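PDB 6NPS: AxyAgu115A from Amphibacillus xylanus NBRC 15112, which probably removes glucuronic acid side groups from xylan, acting as an alpha-glucuronidase of glycoside hydrolase family 115. Local coordinates for residues A[505-508]-A[509-513]; A[570-573]-A[574-578]; A[330-333]-A[334-337]. The protein carries 3 engineered substitutions. One frame throughout, in Å; residues are numbered along the deposited sequence.

Contact 1: residues A[505-508]-A[509-513]; sequences KVFE and LLNGY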
loop_
_atom_site.group_PDB
_atom_site.type_symbol
_atom_site.label_atom_id
_atom_site.label_comp_id
_atom_site.label_asym_id
_atom_site.label_seq_id
_atom_site.Cartn_x
_atom_site.Cartn_y
_atom_site.Cartn_z
ATOM N N LYS A 505 -35.714 -2.170 -21.532
ATOM C CA LYS A 505 -34.924 -2.302 -20.322
ATOM C C LYS A 505 -33.971 -3.492 -20.435
ATOM O O LYS A 505 -32.804 -3.391 -20.030
ATOM C CB LYS A 505 -35.848 -2.428 -19.114
ATOM C CG LYS A 505 -36.545 -1.084 -18.766
ATOM C CD LYS A 505 -37.551 -1.252 -17.637
ATOM C CE LYS A 505 -38.185 0.107 -17.329
ATOM N NZ LYS A 505 -39.092 -0.016 -16.178
ATOM N N VAL A 506 -34.439 -4.614 -21.003
ATOM C CA VAL A 506 -33.533 -5.749 -21.246
ATOM C C VAL A 506 -32.369 -5.314 -22.126
ATOM O O VAL A 506 -31.218 -5.687 -21.887
ATOM C CB VAL A 506 -34.286 -6.933 -21.871
ATOM C CG1 VAL A 506 -33.267 -8.055 -22.269
ATOM C CG2 VAL A 506 -35.336 -7.451 -20.882
ATOM N N PHE A 507 -32.639 -4.489 -23.142
ATOM C CA PHE A 507 -31.544 -3.996 -23.975
ATOM C C PHE A 507 -30.535 -3.188 -23.153
ATOM O O PHE A 507 -29.320 -3.382 -23.290
ATOM C CB PHE A 507 -32.086 -3.155 -25.133
ATOM C CG PHE A 507 -30.990 -2.525 -25.942
ATOM C CD1 PHE A 507 -30.236 -3.292 -26.829
ATOM C CD2 PHE A 507 -30.641 -1.198 -25.752
ATOM C CE1 PHE A 507 -29.191 -2.734 -27.540
ATOM C CE2 PHE A 507 -29.601 -0.627 -26.459
ATOM C CZ PHE A 507 -28.864 -1.409 -27.363
ATOM N N GLU A 508 -31.011 -2.272 -22.287
ATOM C CA GLU A 508 -30.086 -1.556 -21.405
ATOM C C GLU A 508 -29.219 -2.507 -20.587
ATOM O O GLU A 508 -28.044 -2.213 -20.352
ATOM C CB GLU A 508 -30.842 -0.644 -20.445
ATOM C CG GLU A 508 -31.562 0.528 -21.098
ATOM C CD GLU A 508 -32.190 1.458 -20.051
ATOM O OE1 GLU A 508 -31.442 2.070 -19.245
ATOM O OE2 GLU A 508 -33.436 1.569 -20.027
ATOM N N LEU A 509 -29.806 -3.600 -20.063
ATOM C CA LEU A 509 -29.064 -4.534 -19.211
ATOM C C LEU A 509 -27.975 -5.246 -20.003
ATOM O O LEU A 509 -26.830 -5.344 -19.550
ATOM C CB LEU A 509 -30.005 -5.591 -18.599
ATOM C CG LEU A 509 -31.001 -5.034 -17.590
ATOM C CD1 LEU A 509 -31.946 -6.103 -17.087
ATOM C CD2 LEU A 509 -30.240 -4.397 -16.417
ATOM N N LEU A 510 -28.331 -5.786 -21.184
ATOM C CA LEU A 510 -27.384 -6.622 -21.935
ATOM C C LEU A 510 -26.266 -5.770 -22.509
ATOM O O LEU A 510 -25.077 -6.112 -22.391
ATOM C CB LEU A 510 -28.094 -7.365 -23.084
ATOM C CG LEU A 510 -29.194 -8.336 -22.699
ATOM C CD1 LEU A 510 -29.741 -9.059 -23.958
ATOM C CD2 LEU A 510 -28.594 -9.322 -21.733
ATOM N N ASN A 511 -26.641 -4.663 -23.147
ATOM C CA ASN A 511 -25.664 -3.723 -23.674
ATOM C C ASN A 511 -24.849 -3.115 -22.550
ATOM O O ASN A 511 -23.626 -2.957 -22.667
ATOM C CB ASN A 511 -26.379 -2.633 -24.463
ATOM C CG ASN A 511 -25.463 -1.944 -25.432
ATOM O OD1 ASN A 511 -25.124 -2.500 -26.477
ATOM N ND2 ASN A 511 -25.036 -0.734 -25.090
ATOM N N GLY A 512 -25.515 -2.776 -21.445
ATOM C CA GLY A 512 -24.890 -2.272 -20.244
ATOM C C GLY A 512 -23.859 -3.174 -19.609
ATOM O O GLY A 512 -22.703 -2.761 -19.453
ATOM N N TYR A 513 -24.233 -4.395 -19.204
ATOM C CA TYR A 513 -23.257 -5.209 -18.488
ATOM C C TYR A 513 -22.097 -5.614 -19.399
ATOM O O TYR A 513 -20.942 -5.679 -18.946
ATOM C CB TYR A 513 -23.937 -6.436 -17.830
ATOM C CG TYR A 513 -23.930 -7.742 -18.620
ATOM C CD1 TYR A 513 -22.788 -8.541 -18.688
ATOM C CD2 TYR A 513 -25.101 -8.211 -19.244
ATOM C CE1 TYR A 513 -22.786 -9.750 -19.402
ATOM C CE2 TYR A 513 -25.101 -9.443 -19.982
ATOM C CZ TYR A 513 -23.936 -10.189 -20.044
ATOM O OH TYR A 513 -23.930 -11.399 -20.766
#

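Contact 2: residues A[570-573]-A[574-578]; sequences LVYY and PTVGN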
loop_
_atom_site.group_PDB
_atom_site.type_symbol
_atom_site.label_atom_id
_atom_site.label_comp_id
_atom_site.label_asym_id
_atom_site.label_seq_id
_atom_site.Cartn_x
_atom_site.Cartn_y
_atom_site.Cartn_z
ATOM N N LEU A 570 -30.549 -15.911 -18.869
ATOM C CA LEU A 570 -30.077 -15.127 -20.002
ATOM C C LEU A 570 -29.775 -13.674 -19.647
ATOM O O LEU A 570 -28.972 -13.035 -20.342
ATOM C CB LEU A 570 -31.121 -15.162 -21.142
ATOM C CG LEU A 570 -31.344 -16.545 -21.817
ATOM C CD1 LEU A 570 -32.420 -16.523 -22.911
ATOM C CD2 LEU A 570 -30.044 -17.140 -22.388
ATOM N N VAL A 571 -30.461 -13.098 -18.657
ATOM C CA VAL A 571 -30.316 -11.658 -18.442
ATOM C C VAL A 571 -29.893 -11.386 -16.994
ATOM O O VAL A 571 -28.881 -10.730 -16.733
ATOM C CB VAL A 571 -31.626 -10.931 -18.791
ATOM C CG1 VAL A 571 -31.473 -9.431 -18.533
ATOM C CG2 VAL A 571 -32.006 -11.226 -20.244
ATOM N N TYR A 572 -30.671 -11.881 -16.035
ATOM C CA TYR A 572 -30.455 -11.476 -14.651
ATOM C C TYR A 572 -29.113 -11.982 -14.116
ATOM O O TYR A 572 -28.341 -11.218 -13.532
ATOM C CB TYR A 572 -31.621 -11.985 -13.790
ATOM C CG TYR A 572 -31.586 -11.485 -12.358
ATOM C CD1 TYR A 572 -32.130 -10.234 -12.021
ATOM C CD2 TYR A 572 -31.030 -12.267 -11.344
ATOM C CE1 TYR A 572 -32.099 -9.787 -10.687
ATOM C CE2 TYR A 572 -30.992 -11.835 -10.028
ATOM C CZ TYR A 572 -31.534 -10.603 -9.708
ATOM O OH TYR A 572 -31.500 -10.181 -8.413
ATOM N N TYR A 573 -28.826 -13.279 -14.270
ATOM C CA TYR A 573 -27.584 -13.812 -13.705
ATOM C C TYR A 573 -26.333 -13.181 -14.339
ATOM O O TYR A 573 -25.467 -12.701 -13.592
ATOM C CB TYR A 573 -27.610 -15.349 -13.830
ATOM C CG TYR A 573 -26.283 -15.975 -13.467
ATOM C CD1 TYR A 573 -25.828 -15.953 -12.159
ATOM C CD2 TYR A 573 -25.478 -16.566 -14.435
ATOM C CE1 TYR A 573 -24.595 -16.516 -11.810
ATOM C CE2 TYR A 573 -24.259 -17.137 -14.102
ATOM C CZ TYR A 573 -23.818 -17.081 -12.792
ATOM O OH TYR A 573 -22.603 -17.610 -12.454
ATOM N N PRO A 574 -26.157 -13.151 -15.678
ATOM C CA PRO A 574 -25.000 -12.414 -16.257
ATOM C C PRO A 574 -24.911 -10.951 -15.817
ATOM O O PRO A 574 -23.804 -10.444 -15.593
ATOM C CB PRO A 574 -25.245 -12.481 -17.779
ATOM C CG PRO A 574 -26.258 -13.479 -17.975
ATOM C CD PRO A 574 -27.031 -13.715 -16.711
ATOM N N THR A 575 -26.031 -10.217 -15.799
ATOM C CA THR A 575 -25.970 -8.794 -15.434
ATOM C C THR A 575 -25.534 -8.619 -13.997
ATOM O O THR A 575 -24.545 -7.940 -13.703
ATOM C CB THR A 575 -27.341 -8.113 -15.619
ATOM O OG1 THR A 575 -27.728 -8.244 -16.971
ATOM C CG2 THR A 575 -27.259 -6.608 -15.245
ATOM N N VAL A 576 -26.252 -9.257 -13.085
ATOM C CA VAL A 576 -26.024 -9.027 -11.671
ATOM C C VAL A 576 -24.702 -9.629 -11.258
ATOM O O VAL A 576 -23.956 -9.036 -10.472
ATOM C CB VAL A 576 -27.195 -9.594 -10.836
ATOM C CG1 VAL A 576 -26.876 -9.500 -9.339
ATOM C CG2 VAL A 576 -28.520 -8.853 -11.173
ATOM N N GLY A 577 -24.359 -10.792 -11.816
ATOM C CA GLY A 577 -23.096 -11.400 -11.466
ATOM C C GLY A 577 -21.932 -10.501 -11.804
ATOM O O GLY A 577 -21.061 -10.257 -10.972
ATOM N N ASN A 578 -21.892 -10.013 -13.044
ATOM C CA ASN A 578 -20.815 -9.121 -13.459
ATOM C C ASN A 578 -20.848 -7.805 -12.688
ATOM O O ASN A 578 -19.818 -7.307 -12.218
ATOM C CB ASN A 578 -20.961 -8.811 -14.950
ATOM C CG ASN A 578 -20.116 -9.725 -15.828
ATOM O OD1 ASN A 578 -18.898 -9.827 -15.650
ATOM N ND2 ASN A 578 -20.775 -10.403 -16.784
#

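Contact 3: residues A[330-333]-A[334-337]; sequences TQNK and LIKE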
loop_
_atom_site.group_PDB
_atom_site.type_symbol
_atom_site.label_atom_id
_atom_site.label_comp_id
_atom_site.label_asym_id
_atom_site.label_seq_id
_atom_site.Cartn_x
_atom_site.Cartn_y
_atom_site.Cartn_z
ATOM N N THR A 330 4.007 -36.875 -43.330
ATOM C CA THR A 330 3.596 -38.198 -42.854
ATOM C C THR A 330 2.076 -38.293 -42.732
ATOM O O THR A 330 1.461 -39.271 -43.178
ATOM C CB THR A 330 4.249 -38.498 -41.491
ATOM O OG1 THR A 330 5.678 -38.397 -41.583
ATOM C CG2 THR A 330 3.877 -39.890 -41.014
ATOM N N GLN A 331 1.460 -37.285 -42.106
ATOM C CA GLN A 331 0.021 -37.313 -41.882
ATOM C C GLN A 331 -0.740 -37.389 -43.201
ATOM O O GLN A 331 -1.654 -38.213 -43.351
ATOM C CB GLN A 331 -0.384 -36.098 -41.052
ATOM C CG GLN A 331 0.035 -36.183 -39.580
ATOM C CD GLN A 331 -0.012 -34.844 -38.900
ATOM O OE1 GLN A 331 0.060 -33.813 -39.559
ATOM N NE2 GLN A 331 -0.113 -34.838 -37.573
ATOM N N ASN A 332 -0.326 -36.602 -44.204
ATOM C CA ASN A 332 -1.003 -36.664 -45.498
ATOM C C ASN A 332 -0.934 -38.049 -46.105
ATOM O O ASN A 332 -1.891 -38.503 -46.752
ATOM C CB ASN A 332 -0.406 -35.648 -46.455
ATOM C CG ASN A 332 -1.007 -34.264 -46.258
ATOM O OD1 ASN A 332 -2.053 -34.107 -45.605
ATOM N ND2 ASN A 332 -0.337 -33.255 -46.798
ATOM N N LYS A 333 0.212 -38.719 -45.935
ATOM C CA LYS A 333 0.410 -40.077 -46.462
ATOM C C LYS A 333 -0.558 -41.053 -45.799
ATOM O O LYS A 333 -1.185 -41.876 -46.468
ATOM C CB LYS A 333 1.853 -40.533 -46.246
ATOM C CG LYS A 333 2.400 -41.412 -47.359
ATOM C CD LYS A 333 3.361 -42.456 -46.816
ATOM C CE LYS A 333 3.400 -43.687 -47.708
ATOM N NZ LYS A 333 4.074 -44.835 -47.041
ATOM N N LEU A 334 -0.672 -40.951 -44.479
ATOM C CA LEU A 334 -1.650 -41.727 -43.723
ATOM C C LEU A 334 -3.081 -41.439 -44.189
ATOM O O LEU A 334 -3.876 -42.364 -44.415
ATOM C CB LEU A 334 -1.483 -41.431 -42.242
ATOM C CG LEU A 334 -0.229 -42.013 -41.587
ATOM C CD1 LEU A 334 -0.304 -41.578 -40.123
ATOM C CD2 LEU A 334 -0.173 -43.522 -41.769
ATOM N N ILE A 335 -3.405 -40.171 -44.406
ATOM C CA ILE A 335 -4.776 -39.834 -44.788
ATOM C C ILE A 335 -5.112 -40.422 -46.158
ATOM O O ILE A 335 -6.159 -41.059 -46.331
ATOM C CB ILE A 335 -4.970 -38.307 -44.716
ATOM C CG1 ILE A 335 -4.962 -37.867 -43.248
ATOM C CG2 ILE A 335 -6.270 -37.893 -45.426
ATOM C CD1 ILE A 335 -4.739 -36.362 -43.056
ATOM N N LYS A 336 -4.170 -40.336 -47.076
ATOM C CA LYS A 336 -4.366 -40.899 -48.393
ATOM C C LYS A 336 -4.562 -42.417 -48.319
ATOM O O LYS A 336 -5.324 -42.981 -49.104
ATOM C CB LYS A 336 -3.179 -40.566 -49.299
ATOM C CG LYS A 336 -3.541 -39.729 -50.515
ATOM C CD LYS A 336 -2.326 -39.004 -51.068
ATOM C CE LYS A 336 -2.283 -39.077 -52.586
ATOM N NZ LYS A 336 -1.718 -40.369 -53.064
ATOM N N GLU A 337 -3.880 -43.080 -47.384
ATOM C CA GLU A 337 -3.918 -44.552 -47.342
ATOM C C GLU A 337 -5.158 -45.091 -46.634
ATOM O O GLU A 337 -5.658 -46.155 -47.002
ATOM C CB GLU A 337 -2.667 -45.102 -46.654
ATOM C CG GLU A 337 -1.392 -44.916 -47.453
ATOM C CD GLU A 337 -0.118 -45.157 -46.634
ATOM O OE1 GLU A 337 -0.186 -45.200 -45.383
ATOM O OE2 GLU A 337 0.962 -45.272 -47.253
#

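Contact 1: residues A[505-508]-A[509-513]
The backbone N of G512 donates to E508 O at 2.8 Å. This bond is bent, with 136° at the hydrogen, and the donor sits above the carbonyl plane of E508. The three bonds before it are straighter. L509 N donates to K505 O and L510 N to V506 O, while N511 N reaches F507 O at 3.0 Å. The polar ends of two side chains look outward to helix 537-558: K505 NZ forms a salt bridge with E554, and E508 OE1 is hydrogen-bonded to H547.

Four successive bonds from residue i+4 back to residue i mark this stretch as regular alpha helix. It is the middle of helix 500-519.

F507 and N511 stand one turn apart and point the same way. CB of N511 lies over one face of the F507 ring, 4.2 Å from its centroid and shifted toward the rim. This is a CH-pi contact. In F507, CG is anti to the backbone N (chi1 175°), which carries the ring along the helix toward N511. The amide of N511 is turned only 20° from the ring plane, and its CG lies 3.9 Å from F507 CZ. K487 adds a cation-pi contact to the same ring.

V506 and L510 also lie side by side, and both are buried. CG1 of V506 meets CD1 of L510 at 4.0 Å. CG of L510 also rests 3.4 Å from V506 O, against the backbone of the turn before. Helix 482-494 packs here, with I490 on V506 and W489 on L510.

Contact 2: residues A[570-573]-A[574-578]
V571 O takes two hydrogen bonds from T575, and they arrive from opposite faces of its carbonyl plane. The backbone N of T575 lies 3.0 Å from V571 O, and T575 OG1 lies 2.8 Å from it. The chi1 of T575 (-59°) sets OG1 beside its own backbone N, facing back to the previous turn. A valine here has no hydroxyl, and V571 O would probably be left with the backbone N-H on one face and without its second donor on the other. Further on, V576 N donates to Y572 O and G577 N to Y573 O. N578 grips P574 O in the same two-sided way, with its backbone N and, at 3.3 Å, with ND2.

P574 has no N-H to give, so the regular bond to L570 O is missing. Its CG sits 3.6 Å from L570 O instead. The helix is kinked here, with a wider pi-type turn at 570-572.

Among the apolar contacts, CG2 of V576 stands over the centre of the Y572 ring, 3.8 Å from the centroid. This is a CH-pi contact. Y573 and P574 cross at about a right angle, with Y573 CB 3.4 Å from P574 CD.

Three other helices pack against this buried part of helix 564-596. P574 and T575 pack on Y513 of helix 500-519, and V576 on L549 and A552 of helix 537-558. Y573 stacks its ring on Y623 of helix 601-629.

Contact 3: residues A[330-333]-A[334-337]
K333 and E337 cross obliquely on the exposed side of the helix. K333 NZ lies 3.1 Å from E337 OE2, a salt bridge from one turn to the next. The lysine chain is bent at chi2 (-146°), and the carboxylate oxygen lies beside the end of the chain, not squarely on the ammonium. K333 CE is 2.9 Å from E337 OE2, a tight approach. E337 runs extended beyond CG and leans back over the preceding turn. Its CG, anti to the carbonyl carbon (chi1 -69°), lies 3.2 Å from K333 O. Both residues are exposed, so water is likely to weaken the attraction.

L334 and I335 turn to the buried side. L334 CG and I335 CG1 rest on carbonyl oxygens four residues back. L334 CG lies 3.6 Å from T330 O, and I335 CG1 lies 3.3 Å from Q331 O.

The backbone beneath is regular alpha helix. L334 N bonds to T330 O and K336 N to N332 O. I335 N reaches Q331 O at 2.8 Å. E337 N to K333 O is the longest of the four, at 3.1 Å.

Helix 317-338 links the adjacent parallel strands 298-300 and 348-351, a beta-alpha-beta crossover consistent with the TIM-barrel fold of the family. I335 packs on I298 and I300 of the first strand, and L334 on W284 and L288 of helix 277-291. The amide of N332 is hydrogen-bonded to E374 and to R348 on the second strand.

How the contacts relate
Contact 3 comes first along the chain, in helix 317-338. Contact 1 follows in helix 500-519 and contact 2 in helix 564-596. Each joins neighbouring turns of one helix, so none closes a long loop. They stand in series, and none nests in or crosses another. Contacts 1 and 2 have centres 10 Å apart and touch. L509 CD1 meets V571 CG1 at 3.7 Å, and Y513 CD1 lies 3.3 Å from N578 ND2, tying the two helices together within a helical bundle. Contact 3 lies apart, on a helix beside the parallel sheet of the probable TIM barrel. Its nearest atoms are about 37 Å from those of contact 1 and about 38 Å from those of contact 2.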